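Side-chain contacts in cryptochrome DASH, chloroplastic/mitochondrial (Arabidopsis thaliana, PDB 2J4D), which repairs cyclobutane pyrimidine dimers in single-stranded DNA, carries FAD and a folate light antenna, and may also act as a photoreceptor: residues 193-196 / 197-201; 326-329 / 330-333; 431-435 / 436-440. All coordinates share one frame; numbering follows the deposited sequence.

Contact 1: residues 193-196 / 197-201; sequences VYTQ and FRKSV
Arg198 N donates to Tyr194 O at 2.8 Å in a nearly straight bond (174°), one of the i to i+4 bonds that build the start of helix 194-204. Val193 is the N-cap residue, and its O takes Phe197 N at 3.2 Å. Phe197 packs on Ile327 and Phe334, so this first turn is seated on helix 317-339. Arg198 CB lies over one face of the Tyr194 ring, offset toward the rim. This is a CH-pi contact, with CB 4.3 Å from the ring centroid. Farther out, Arg198 CD comes within 3.5 Å of Tyr194 OH, which is hydrogen-bonded to Phe324 O in helix 317-339. The arginine then bends at chi3 (65°), and its guanidinium turns an edge toward Tyr194 CE2, the two planes 52° apart. Its NE donates to a water at 2.9 Å that also bonds to Thr195 OG1, while NH1 forms a salt bridge with Glu202. Thr195 and Lys199 lie side by side, pointing the same way, with CG2 of Thr195 a tight 3.4 Å from CE of Lys199. Gln196 O takes two donors from opposite faces of its plane, Ser200 N at 3.1 Å and Ser200 OG at 2.8 Å.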
loop_
_atom_site.group_PDB
_atom_site.type_symbol
_atom_site.label_atom_id
_atom_site.label_comp_id
_atom_site.label_asym_id
_atom_site.label_seq_id
_atom_site.Cartn_x
_atom_site.Cartn_y
_atom_site.Cartn_z
ATOM N N VAL A 193 -2.484 -14.993 -16.812
ATOM C CA VAL A 193 -2.173 -15.998 -15.800
ATOM C C VAL A 193 -0.889 -15.572 -15.091
ATOM O O VAL A 193 0.153 -15.411 -15.722
ATOM C CB VAL A 193 -1.965 -17.379 -16.438
ATOM C CG1 VAL A 193 -1.520 -18.385 -15.378
ATOM C CG2 VAL A 193 -3.266 -17.836 -17.092
ATOM N N TYR A 194 -0.969 -15.384 -13.780
ATOM C CA TYR A 194 0.192 -14.952 -13.006
ATOM C C TYR A 194 1.436 -15.802 -13.209
ATOM O O TYR A 194 2.536 -15.275 -13.375
ATOM C CB TYR A 194 -0.135 -14.935 -11.516
ATOM C CG TYR A 194 1.085 -14.713 -10.642
ATOM C CD1 TYR A 194 1.604 -13.432 -10.435
ATOM C CD2 TYR A 194 1.729 -15.791 -10.035
ATOM C CE1 TYR A 194 2.737 -13.237 -9.636
ATOM C CE2 TYR A 194 2.858 -15.608 -9.244
ATOM C CZ TYR A 194 3.353 -14.332 -9.049
ATOM O OH TYR A 194 4.463 -14.169 -8.263
ATOM N N THR A 195 1.264 -17.120 -13.172
ATOM C CA THR A 195 2.392 -18.024 -13.324
ATOM C C THR A 195 3.171 -17.740 -14.594
ATOM O O THR A 195 4.404 -17.772 -14.597
ATOM C CB THR A 195 1.932 -19.487 -13.333
ATOM O OG1 THR A 195 1.287 -19.780 -12.088
ATOM C CG2 THR A 195 3.122 -20.415 -13.506
ATOM N N GLN A 196 2.455 -17.460 -15.675
ATOM C CA GLN A 196 3.118 -17.167 -16.934
ATOM C C GLN A 196 3.859 -15.838 -16.885
ATOM O O GLN A 196 4.964 -15.719 -17.413
ATOM C CB GLN A 196 2.107 -17.184 -18.073
ATOM C CG GLN A 196 1.576 -18.585 -18.322
ATOM C CD GLN A 196 2.700 -19.616 -18.416
ATOM O OE1 GLN A 196 2.771 -20.559 -17.616
ATOM N NE2 GLN A 196 3.587 -19.434 -19.392
ATOM N N PHE A 197 3.249 -14.840 -16.249
ATOM C CA PHE A 197 3.883 -13.532 -16.104
ATOM C C PHE A 197 5.162 -13.710 -15.291
ATOM O O PHE A 197 6.233 -13.245 -15.674
ATOM C CB PHE A 197 2.949 -12.568 -15.364
ATOM C CG PHE A 197 3.635 -11.339 -14.847
ATOM C CD1 PHE A 197 3.984 -10.304 -15.709
ATOM C CD2 PHE A 197 3.935 -11.212 -13.489
ATOM C CE1 PHE A 197 4.619 -9.157 -15.227
ATOM C CE2 PHE A 197 4.570 -10.070 -12.998
ATOM C CZ PHE A 197 4.912 -9.042 -13.867
ATOM N N ARG A 198 5.045 -14.400 -14.166
ATOM C CA ARG A 198 6.199 -14.616 -13.305
ATOM C C ARG A 198 7.332 -15.360 -14.001
ATOM O O ARG A 198 8.489 -14.922 -13.968
ATOM C CB ARG A 198 5.793 -15.381 -12.045
ATOM C CG ARG A 198 6.961 -15.653 -11.102
ATOM C CD ARG A 198 6.519 -16.450 -9.886
ATOM N NE ARG A 198 6.053 -17.785 -10.249
ATOM C CZ ARG A 198 6.839 -18.747 -10.721
ATOM N NH1 ARG A 198 8.136 -18.528 -10.886
ATOM N NH2 ARG A 198 6.323 -19.927 -11.033
ATOM N N LYS A 199 7.010 -16.489 -14.625
ATOM C CA LYS A 199 8.045 -17.260 -15.303
ATOM C C LYS A 199 8.760 -16.416 -16.347
ATOM O O LYS A 199 9.977 -16.518 -16.501
ATOM C CB LYS A 199 7.453 -18.507 -15.969
ATOM C CG LYS A 199 6.927 -19.543 -14.994
ATOM C CD LYS A 199 6.617 -20.855 -15.706
ATOM C CE LYS A 199 5.922 -21.846 -14.779
ATOM N NZ LYS A 199 6.705 -22.142 -13.544
ATOM N N SER A 200 8.006 -15.568 -17.045
ATOM C CA SER A 200 8.585 -14.720 -18.083
ATOM C C SER A 200 9.533 -13.650 -17.574
ATOM O O SER A 200 10.639 -13.507 -18.093
ATOM C CB SER A 200 7.486 -14.051 -18.913
ATOM O OG SER A 200 6.686 -15.028 -19.541
ATOM N N VAL A 201 9.113 -12.879 -16.575
ATOM C CA VAL A 201 10.002 -11.842 -16.074
ATOM C C VAL A 201 11.225 -12.444 -15.398
ATOM O O VAL A 201 12.329 -11.921 -15.545
ATOM C CB VAL A 201 9.283 -10.868 -15.101
ATOM C CG1 VAL A 201 8.159 -10.152 -15.843
ATOM C CG2 VAL A 201 8.740 -11.617 -13.893
HETATM O O HOH W 1 3.567 -19.174 -9.941
#

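Contact 2: residues 326-329 / 330-333; sequences LIWR and DYFR. With FAD (flavin-adenine dinucleotide), chain C.
Trp328 and Phe332 sit one turn apart on helix 317-339, with their ring planes 31° apart. The rings meet obliquely, and their nearest atoms are Trp328 CE3 and Phe332 CE2, 3.5 Å apart. The CB bond of Trp328 leads away from the next turn. A chi1 of -98°, off the usual staggered value, brings the six-membered side of the indole back to Phe332. Tyr331 adds a looser touch, its CD2 4.1 Å from Trp328 CZ3. Phe332 also turns an edge to the adenine of FAD, with CD2 3.7 Å from N1A. Two more rings extend the cluster: Tyr194 stacks on Trp328, and Tyr434 meets Phe332 edge-to-face.

Arg329 has CG anti to its own N (chi1 172°) and runs extended from CG to NE. This takes its CD along the FAD ribose, 3.3 Å from O2B. Its NH1 and Asp330 OD1 are 4.3 Å apart, too far for a salt bridge. A water joins them instead. It lies in the guanidinium plane and accepts from Arg329 NH1 at 2.9 Å. It donates to Asp330 OD1 at 2.7 Å and to Leu326 O at 2.9 Å. Asp330 OD1 and OD2 also take Met177 N and Tyr178 N, and Arg329 NH1 reaches Ser175 O. The buried carboxylate is therefore held by several donors, which probably favour its charged form. Leu326, Arg329 and Phe332 all line the FAD pocket. Here helix 317-339 lines the adenosine half of the FAD, in the FAD-binding domain of the class-1 photolyase family.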
loop_
_atom_site.group_PDB
_atom_site.type_symbol
_atom_site.label_atom_id
_atom_site.label_comp_id
_atom_site.label_asym_id
_atom_site.label_seq_id
_atom_site.Cartn_x
_atom_site.Cartn_y
_atom_site.Cartn_z
ATOM N N LEU A 326 6.288 -10.078 -3.956
ATOM C CA LEU A 326 6.445 -8.734 -4.501
ATOM C C LEU A 326 6.128 -8.750 -5.990
ATOM O O LEU A 326 5.710 -7.733 -6.550
ATOM C CB LEU A 326 7.868 -8.208 -4.273
ATOM C CG LEU A 326 8.156 -7.731 -2.848
ATOM C CD1 LEU A 326 9.635 -7.376 -2.697
ATOM C CD2 LEU A 326 7.262 -6.519 -2.542
ATOM N N ILE A 327 6.334 -9.901 -6.632
ATOM C CA ILE A 327 6.031 -10.031 -8.055
ATOM C C ILE A 327 4.513 -10.015 -8.243
ATOM O O ILE A 327 4.012 -9.582 -9.281
ATOM C CB ILE A 327 6.655 -11.323 -8.649
ATOM C CG1 ILE A 327 8.183 -11.199 -8.609
ATOM C CG2 ILE A 327 6.209 -11.523 -10.095
ATOM C CD1 ILE A 327 8.923 -12.424 -9.101
ATOM N N TRP A 328 3.780 -10.476 -7.232
ATOM C CA TRP A 328 2.323 -10.443 -7.290
ATOM C C TRP A 328 1.900 -8.974 -7.274
ATOM O O TRP A 328 0.952 -8.584 -7.958
ATOM C CB TRP A 328 1.697 -11.165 -6.087
ATOM C CG TRP A 328 1.283 -12.586 -6.378
ATOM C CD1 TRP A 328 1.904 -13.734 -5.955
ATOM C CD2 TRP A 328 0.162 -13.005 -7.165
ATOM N NE1 TRP A 328 1.230 -14.843 -6.432
ATOM C CE2 TRP A 328 0.158 -14.422 -7.175
ATOM C CE3 TRP A 328 -0.841 -12.323 -7.866
ATOM C CZ2 TRP A 328 -0.814 -15.165 -7.856
ATOM C CZ3 TRP A 328 -1.807 -13.065 -8.544
ATOM C CH2 TRP A 328 -1.784 -14.473 -8.531
ATOM N N ARG A 329 2.599 -8.163 -6.481
ATOM C CA ARG A 329 2.291 -6.731 -6.420
ATOM C C ARG A 329 2.555 -6.104 -7.799
ATOM O O ARG A 329 1.743 -5.325 -8.308
ATOM C CB ARG A 329 3.151 -6.056 -5.349
ATOM C CG ARG A 329 3.045 -4.541 -5.321
ATOM C CD ARG A 329 3.733 -3.960 -4.085
ATOM N NE ARG A 329 3.732 -2.505 -4.126
ATOM C CZ ARG A 329 4.589 -1.779 -4.837
ATOM N NH1 ARG A 329 5.533 -2.372 -5.562
ATOM N NH2 ARG A 329 4.482 -0.458 -4.852
ATOM N N ASP A 330 3.695 -6.445 -8.397
ATOM C CA ASP A 330 4.038 -5.945 -9.731
ATOM C C ASP A 330 2.946 -6.337 -10.723
ATOM O O ASP A 330 2.476 -5.521 -11.525
ATOM C CB ASP A 330 5.352 -6.568 -10.218
ATOM C CG ASP A 330 6.579 -5.798 -9.782
ATOM O OD1 ASP A 330 6.504 -4.970 -8.843
ATOM O OD2 ASP A 330 7.644 -6.041 -10.390
ATOM N N TYR A 331 2.557 -7.607 -10.671
ATOM C CA TYR A 331 1.549 -8.134 -11.580
ATOM C C TYR A 331 0.243 -7.359 -11.531
ATOM O O TYR A 331 -0.293 -6.987 -12.571
ATOM C CB TYR A 331 1.281 -9.612 -11.279
ATOM C CG TYR A 331 0.328 -10.273 -12.247
ATOM C CD1 TYR A 331 0.627 -10.347 -13.610
ATOM C CD2 TYR A 331 -0.879 -10.820 -11.805
ATOM C CE1 TYR A 331 -0.248 -10.945 -14.510
ATOM C CE2 TYR A 331 -1.765 -11.423 -12.696
ATOM C CZ TYR A 331 -1.444 -11.482 -14.045
ATOM O OH TYR A 331 -2.315 -12.074 -14.931
ATOM N N PHE A 332 -0.288 -7.118 -10.336
ATOM C CA PHE A 332 -1.544 -6.379 -10.268
ATOM C C PHE A 332 -1.384 -4.932 -10.722
ATOM O O PHE A 332 -2.316 -4.340 -11.267
ATOM C CB PHE A 332 -2.143 -6.446 -8.859
ATOM C CG PHE A 332 -2.857 -7.746 -8.577
ATOM C CD1 PHE A 332 -3.907 -8.166 -9.393
ATOM C CD2 PHE A 332 -2.478 -8.549 -7.510
ATOM C CE1 PHE A 332 -4.568 -9.367 -9.149
ATOM C CE2 PHE A 332 -3.133 -9.756 -7.253
ATOM C CZ PHE A 332 -4.180 -10.166 -8.071
ATOM N N ARG A 333 -0.203 -4.365 -10.505
ATOM C CA ARG A 333 0.046 -2.991 -10.929
ATOM C C ARG A 333 0.002 -2.933 -12.465
ATOM O O ARG A 333 -0.645 -2.055 -13.043
ATOM C CB ARG A 333 1.410 -2.521 -10.394
ATOM C CG ARG A 333 1.947 -1.248 -11.028
ATOM C CD ARG A 333 1.139 -0.024 -10.664
ATOM N NE ARG A 333 1.238 0.296 -9.244
ATOM C CZ ARG A 333 0.787 1.423 -8.701
ATOM N NH1 ARG A 333 0.207 2.346 -9.462
ATOM N NH2 ARG A 333 0.904 1.624 -7.396
HETATM P PA FAD C . 3.725 -10.512 2.823
HETATM O O1A FAD C . 4.834 -10.201 3.748
HETATM O O2A FAD C . 3.197 -11.894 2.743
HETATM O O5B FAD C . 4.121 -10.075 1.326
HETATM C C5B FAD C . 5.179 -9.119 1.094
HETATM C C4B FAD C . 4.660 -8.063 0.111
HETATM O O4B FAD C . 4.266 -8.720 -1.092
HETATM C C3B FAD C . 3.428 -7.296 0.578
HETATM O O3B FAD C . 3.743 -6.249 1.481
HETATM C C2B FAD C . 2.853 -6.851 -0.732
HETATM O O2B FAD C . 3.360 -5.630 -1.224
HETATM C C1B FAD C . 3.126 -8.050 -1.656
HETATM N N9A FAD C . 2.020 -9.024 -1.772
HETATM C C8A FAD C . 1.859 -10.208 -1.079
HETATM N N7A FAD C . 0.756 -10.857 -1.428
HETATM C C5A FAD C . 0.174 -10.066 -2.394
HETATM C C6A FAD C . -1.017 -10.208 -3.145
HETATM N N6A FAD C . -1.845 -11.240 -3.053
HETATM N N1A FAD C . -1.322 -9.202 -4.047
HETATM C C2A FAD C . -0.492 -8.114 -4.176
HETATM N N3A FAD C . 0.658 -7.917 -3.488
HETATM C C4A FAD C . 0.941 -8.912 -2.604
HETATM N N1 FAD C . -2.272 -5.690 -0.745
HETATM C C2 FAD C . -1.972 -4.346 -0.807
HETATM O O2 FAD C . -0.817 -3.960 -0.824
HETATM N N3 FAD C . -3.033 -3.428 -0.850
HETATM C C4 FAD C . -4.378 -3.790 -0.830
HETATM O O4 FAD C . -5.273 -2.926 -0.866
HETATM C C4X FAD C . -4.679 -5.172 -0.765
HETATM N N5 FAD C . -6.006 -5.629 -0.738
HETATM C C5X FAD C . -6.294 -6.994 -0.790
HETATM C C6 FAD C . -7.618 -7.442 -0.887
HETATM C C7 FAD C . -7.946 -8.817 -0.939
HETATM C C7M FAD C . -9.393 -9.233 -1.046
HETATM C C8 FAD C . -6.873 -9.779 -0.889
HETATM C C8M FAD C . -7.128 -11.277 -0.938
HETATM C C9 FAD C . -5.538 -9.340 -0.793
HETATM C C9A FAD C . -5.217 -7.951 -0.742
HETATM N N10 FAD C . -3.875 -7.478 -0.641
HETATM C C10 FAD C . -3.594 -6.096 -0.722
HETATM C "C1'" FAD C . -2.730 -8.422 -0.851
HETATM C "C2'" FAD C . -2.125 -9.072 0.410
HETATM O "O2'" FAD C . -3.155 -9.650 1.193
HETATM C "C3'" FAD C . -1.382 -8.020 1.231
HETATM O "O3'" FAD C . -0.376 -7.369 0.431
HETATM C "C4'" FAD C . -0.646 -8.571 2.465
HETATM O "O4'" FAD C . -1.575 -9.162 3.376
HETATM C "C5'" FAD C . 0.096 -7.430 3.149
HETATM O "O5'" FAD C . 0.808 -7.924 4.286
HETATM P P FAD C . 2.328 -8.348 4.303
HETATM O O1P FAD C . 3.071 -7.134 3.927
HETATM O O2P FAD C . 2.659 -8.892 5.648
HETATM O O3P FAD C . 2.507 -9.573 3.309
HETATM O O HOH W 2 6.525 -5.007 -6.121
#

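Contact 3: residues 431-435 / 436-440; sequences NWTYG and AGVGN. With FAD (flavin-adenine dinucleotide), chain C.
Tyr434 O takes both Gly437 N at 2.9 Å and a water at 3.2 Å. Gly437 N comes from above the carbonyl plane, 62° out of it, and so is not on a lone pair. One residue back, Thr433 O accepts from Val438 N at 2.8 Å. These two bonds and the positive phi of Gly437 (75°) make a Schellman motif, which ends helix 425-436. Val438 folds back over the last turn. Its CG2 sits between its own backbone N and carbonyl carbon, which puts it against Thr433, 3.6 Å from CB. The two side chains cross at about a right angle. Thr433 OG1 bonds to Gly430 O within its own helix. Gly439 CA passes 4.4 Å from Tyr434 CD1, and a CB at Gly439 would run into that ring.

The start of the segment belongs to the FAD pocket. Asn431 reads the adenine with both ends of its amide. Its ND2 donates to N1A at 2.9 Å in a nearly straight bond (171°), and its OD1 accepts from N6A at 3.2 Å. The indole of Trp432 lies against the dimethylbenzene end of the flavin: the C7M methyl sits over one ring face, toward its rim, 3.4 Å from NE1. Trp432 also packs on helices 391-404 and 409-419, where Ala436 touches Val402 and Trp409. With an alanine in place of Trp432, the C7M methyl would probably lose its aromatic cover and a gap would open toward those two helices. The Tyr434 side chain packs on Trp328 and Tyr331 of helix 317-339.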
loop_
_atom_site.group_PDB
_atom_site.type_symbol
_atom_site.label_atom_id
_atom_site.label_comp_id
_atom_site.label_asym_id
_atom_site.label_seq_id
_atom_site.Cartn_x
_atom_site.Cartn_y
_atom_site.Cartn_z
ATOM N N ASN A 431 -6.993 -8.164 -6.318
ATOM C CA ASN A 431 -7.246 -9.340 -5.500
ATOM C C ASN A 431 -8.742 -9.598 -5.316
ATOM O O ASN A 431 -9.165 -10.758 -5.273
ATOM C CB ASN A 431 -6.551 -9.202 -4.147
ATOM C CG ASN A 431 -5.082 -9.589 -4.200
ATOM O OD1 ASN A 431 -4.742 -10.771 -4.242
ATOM N ND2 ASN A 431 -4.202 -8.592 -4.210
ATOM N N TRP A 432 -9.549 -8.542 -5.211
ATOM C CA TRP A 432 -10.991 -8.738 -5.067
ATOM C C TRP A 432 -11.606 -9.377 -6.318
ATOM O O TRP A 432 -12.448 -10.269 -6.198
ATOM C CB TRP A 432 -11.723 -7.421 -4.747
ATOM C CG TRP A 432 -11.829 -7.142 -3.273
ATOM C CD1 TRP A 432 -10.975 -6.392 -2.509
ATOM C CD2 TRP A 432 -12.809 -7.674 -2.369
ATOM N NE1 TRP A 432 -11.361 -6.431 -1.188
ATOM C CE2 TRP A 432 -12.482 -7.211 -1.074
ATOM C CE3 TRP A 432 -13.930 -8.501 -2.528
ATOM C CZ2 TRP A 432 -13.237 -7.548 0.059
ATOM C CZ3 TRP A 432 -14.678 -8.838 -1.402
ATOM C CH2 TRP A 432 -14.326 -8.362 -0.126
ATOM N N THR A 433 -11.195 -8.945 -7.513
ATOM C CA THR A 433 -11.755 -9.538 -8.727
ATOM C C THR A 433 -11.418 -11.019 -8.762
ATOM O O THR A 433 -12.252 -11.843 -9.157
ATOM C CB THR A 433 -11.228 -8.876 -10.022
ATOM O OG1 THR A 433 -9.810 -9.044 -10.115
ATOM C CG2 THR A 433 -11.573 -7.406 -10.039
ATOM N N TYR A 434 -10.197 -11.356 -8.351
ATOM C CA TYR A 434 -9.768 -12.748 -8.300
ATOM C C TYR A 434 -10.662 -13.528 -7.338
ATOM O O TYR A 434 -11.279 -14.525 -7.716
ATOM C CB TYR A 434 -8.313 -12.837 -7.833
ATOM C CG TYR A 434 -7.321 -12.931 -8.966
ATOM C CD1 TYR A 434 -7.373 -12.039 -10.039
ATOM C CD2 TYR A 434 -6.333 -13.914 -8.973
ATOM C CE1 TYR A 434 -6.466 -12.125 -11.094
ATOM C CE2 TYR A 434 -5.420 -14.009 -10.022
ATOM C CZ TYR A 434 -5.493 -13.111 -11.077
ATOM O OH TYR A 434 -4.593 -13.192 -12.116
ATOM N N GLY A 435 -10.733 -13.059 -6.094
ATOM C CA GLY A 435 -11.553 -13.722 -5.094
ATOM C C GLY A 435 -13.020 -13.819 -5.466
ATOM O O GLY A 435 -13.693 -14.791 -5.123
ATOM N N ALA A 436 -13.523 -12.816 -6.174
ATOM C CA ALA A 436 -14.918 -12.791 -6.581
ATOM C C ALA A 436 -15.155 -13.632 -7.834
ATOM O O ALA A 436 -16.295 -13.820 -8.249
ATOM C CB ALA A 436 -15.360 -11.359 -6.829
ATOM N N GLY A 437 -14.074 -14.124 -8.432
ATOM C CA GLY A 437 -14.185 -14.931 -9.632
ATOM C C GLY A 437 -14.493 -14.154 -10.900
ATOM O O GLY A 437 -15.047 -14.712 -11.849
ATOM N N VAL A 438 -14.141 -12.871 -10.935
ATOM C CA VAL A 438 -14.400 -12.058 -12.120
ATOM C C VAL A 438 -13.118 -11.565 -12.801
ATOM O O VAL A 438 -13.159 -10.685 -13.670
ATOM C CB VAL A 438 -15.304 -10.847 -11.782
ATOM C CG1 VAL A 438 -16.634 -11.340 -11.225
ATOM C CG2 VAL A 438 -14.613 -9.931 -10.776
ATOM N N GLY A 439 -11.987 -12.130 -12.388
ATOM C CA GLY A 439 -10.705 -11.785 -12.977
ATOM C C GLY A 439 -10.521 -12.701 -14.171
ATOM O O GLY A 439 -11.392 -13.530 -14.431
ATOM N N ASN A 440 -9.413 -12.585 -14.893
ATOM C CA ASN A 440 -9.238 -13.444 -16.057
ATOM C C ASN A 440 -8.425 -14.708 -15.881
ATOM O O ASN A 440 -7.838 -15.216 -16.838
ATOM C CB ASN A 440 -8.706 -12.626 -17.233
ATOM C CG ASN A 440 -9.813 -11.881 -17.963
ATOM O OD1 ASN A 440 -9.611 -10.768 -18.439
ATOM N ND2 ASN A 440 -10.986 -12.499 -18.058
HETATM P PA FAD C . 3.725 -10.512 2.823
HETATM O O1A FAD C . 4.834 -10.201 3.748
HETATM O O2A FAD C . 3.197 -11.894 2.743
HETATM O O5B FAD C . 4.121 -10.075 1.326
HETATM C C5B FAD C . 5.179 -9.119 1.094
HETATM C C4B FAD C . 4.660 -8.063 0.111
HETATM O O4B FAD C . 4.266 -8.720 -1.092
HETATM C C3B FAD C . 3.428 -7.296 0.578
HETATM O O3B FAD C . 3.743 -6.249 1.481
HETATM C C2B FAD C . 2.853 -6.851 -0.732
HETATM O O2B FAD C . 3.360 -5.630 -1.224
HETATM C C1B FAD C . 3.126 -8.050 -1.656
HETATM N N9A FAD C . 2.020 -9.024 -1.772
HETATM C C8A FAD C . 1.859 -10.208 -1.079
HETATM N N7A FAD C . 0.756 -10.857 -1.428
HETATM C C5A FAD C . 0.174 -10.066 -2.394
HETATM C C6A FAD C . -1.017 -10.208 -3.145
HETATM N N6A FAD C . -1.845 -11.240 -3.053
HETATM N N1A FAD C . -1.322 -9.202 -4.047
HETATM C C2A FAD C . -0.492 -8.114 -4.176
HETATM N N3A FAD C . 0.658 -7.917 -3.488
HETATM C C4A FAD C . 0.941 -8.912 -2.604
HETATM N N1 FAD C . -2.272 -5.690 -0.745
HETATM C C2 FAD C . -1.972 -4.346 -0.807
HETATM O O2 FAD C . -0.817 -3.960 -0.824
HETATM N N3 FAD C . -3.033 -3.428 -0.850
HETATM C C4 FAD C . -4.378 -3.790 -0.830
HETATM O O4 FAD C . -5.273 -2.926 -0.866
HETATM C C4X FAD C . -4.679 -5.172 -0.765
HETATM N N5 FAD C . -6.006 -5.629 -0.738
HETATM C C5X FAD C . -6.294 -6.994 -0.790
HETATM C C6 FAD C . -7.618 -7.442 -0.887
HETATM C C7 FAD C . -7.946 -8.817 -0.939
HETATM C C7M FAD C . -9.393 -9.233 -1.046
HETATM C C8 FAD C . -6.873 -9.779 -0.889
HETATM C C8M FAD C . -7.128 -11.277 -0.938
HETATM C C9 FAD C . -5.538 -9.340 -0.793
HETATM C C9A FAD C . -5.217 -7.951 -0.742
HETATM N N10 FAD C . -3.875 -7.478 -0.641
HETATM C C10 FAD C . -3.594 -6.096 -0.722
HETATM C "C1'" FAD C . -2.730 -8.422 -0.851
HETATM C "C2'" FAD C . -2.125 -9.072 0.410
HETATM O "O2'" FAD C . -3.155 -9.650 1.193
HETATM C "C3'" FAD C . -1.382 -8.020 1.231
HETATM O "O3'" FAD C . -0.376 -7.369 0.431
HETATM C "C4'" FAD C . -0.646 -8.571 2.465
HETATM O "O4'" FAD C . -1.575 -9.162 3.376
HETATM C "C5'" FAD C . 0.096 -7.430 3.149
HETATM O "O5'" FAD C . 0.808 -7.924 4.286
HETATM P P FAD C . 2.328 -8.348 4.303
HETATM O O1P FAD C . 3.071 -7.134 3.927
HETATM O O2P FAD C . 2.659 -8.892 5.648
HETATM O O3P FAD C . 2.507 -9.573 3.309
HETATM O O HOH W 3 -11.119 -15.111 -10.839
#

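Along the chain the contacts come in the order 1, 2, 3, on helices 194-204, 317-339 and 425-436. Contact 2 touches both others, its centre about 11 Å from that of contact 1 and about 15 Å from that of contact 3. The centres of contacts 1 and 3 are about 17 Å apart, and these two do not touch. Contact 1 lies in the DNA photolyase family region, contacts 2 and 3 in the FAD-binding domain. Aromatic side chains pack at both junctions: Phe197 against Tyr331, and Phe332 against the amide of Asn431. Through these ring contacts helix 317-339 joins the FAD site, which contacts 2 and 3 share, to helix 194-204.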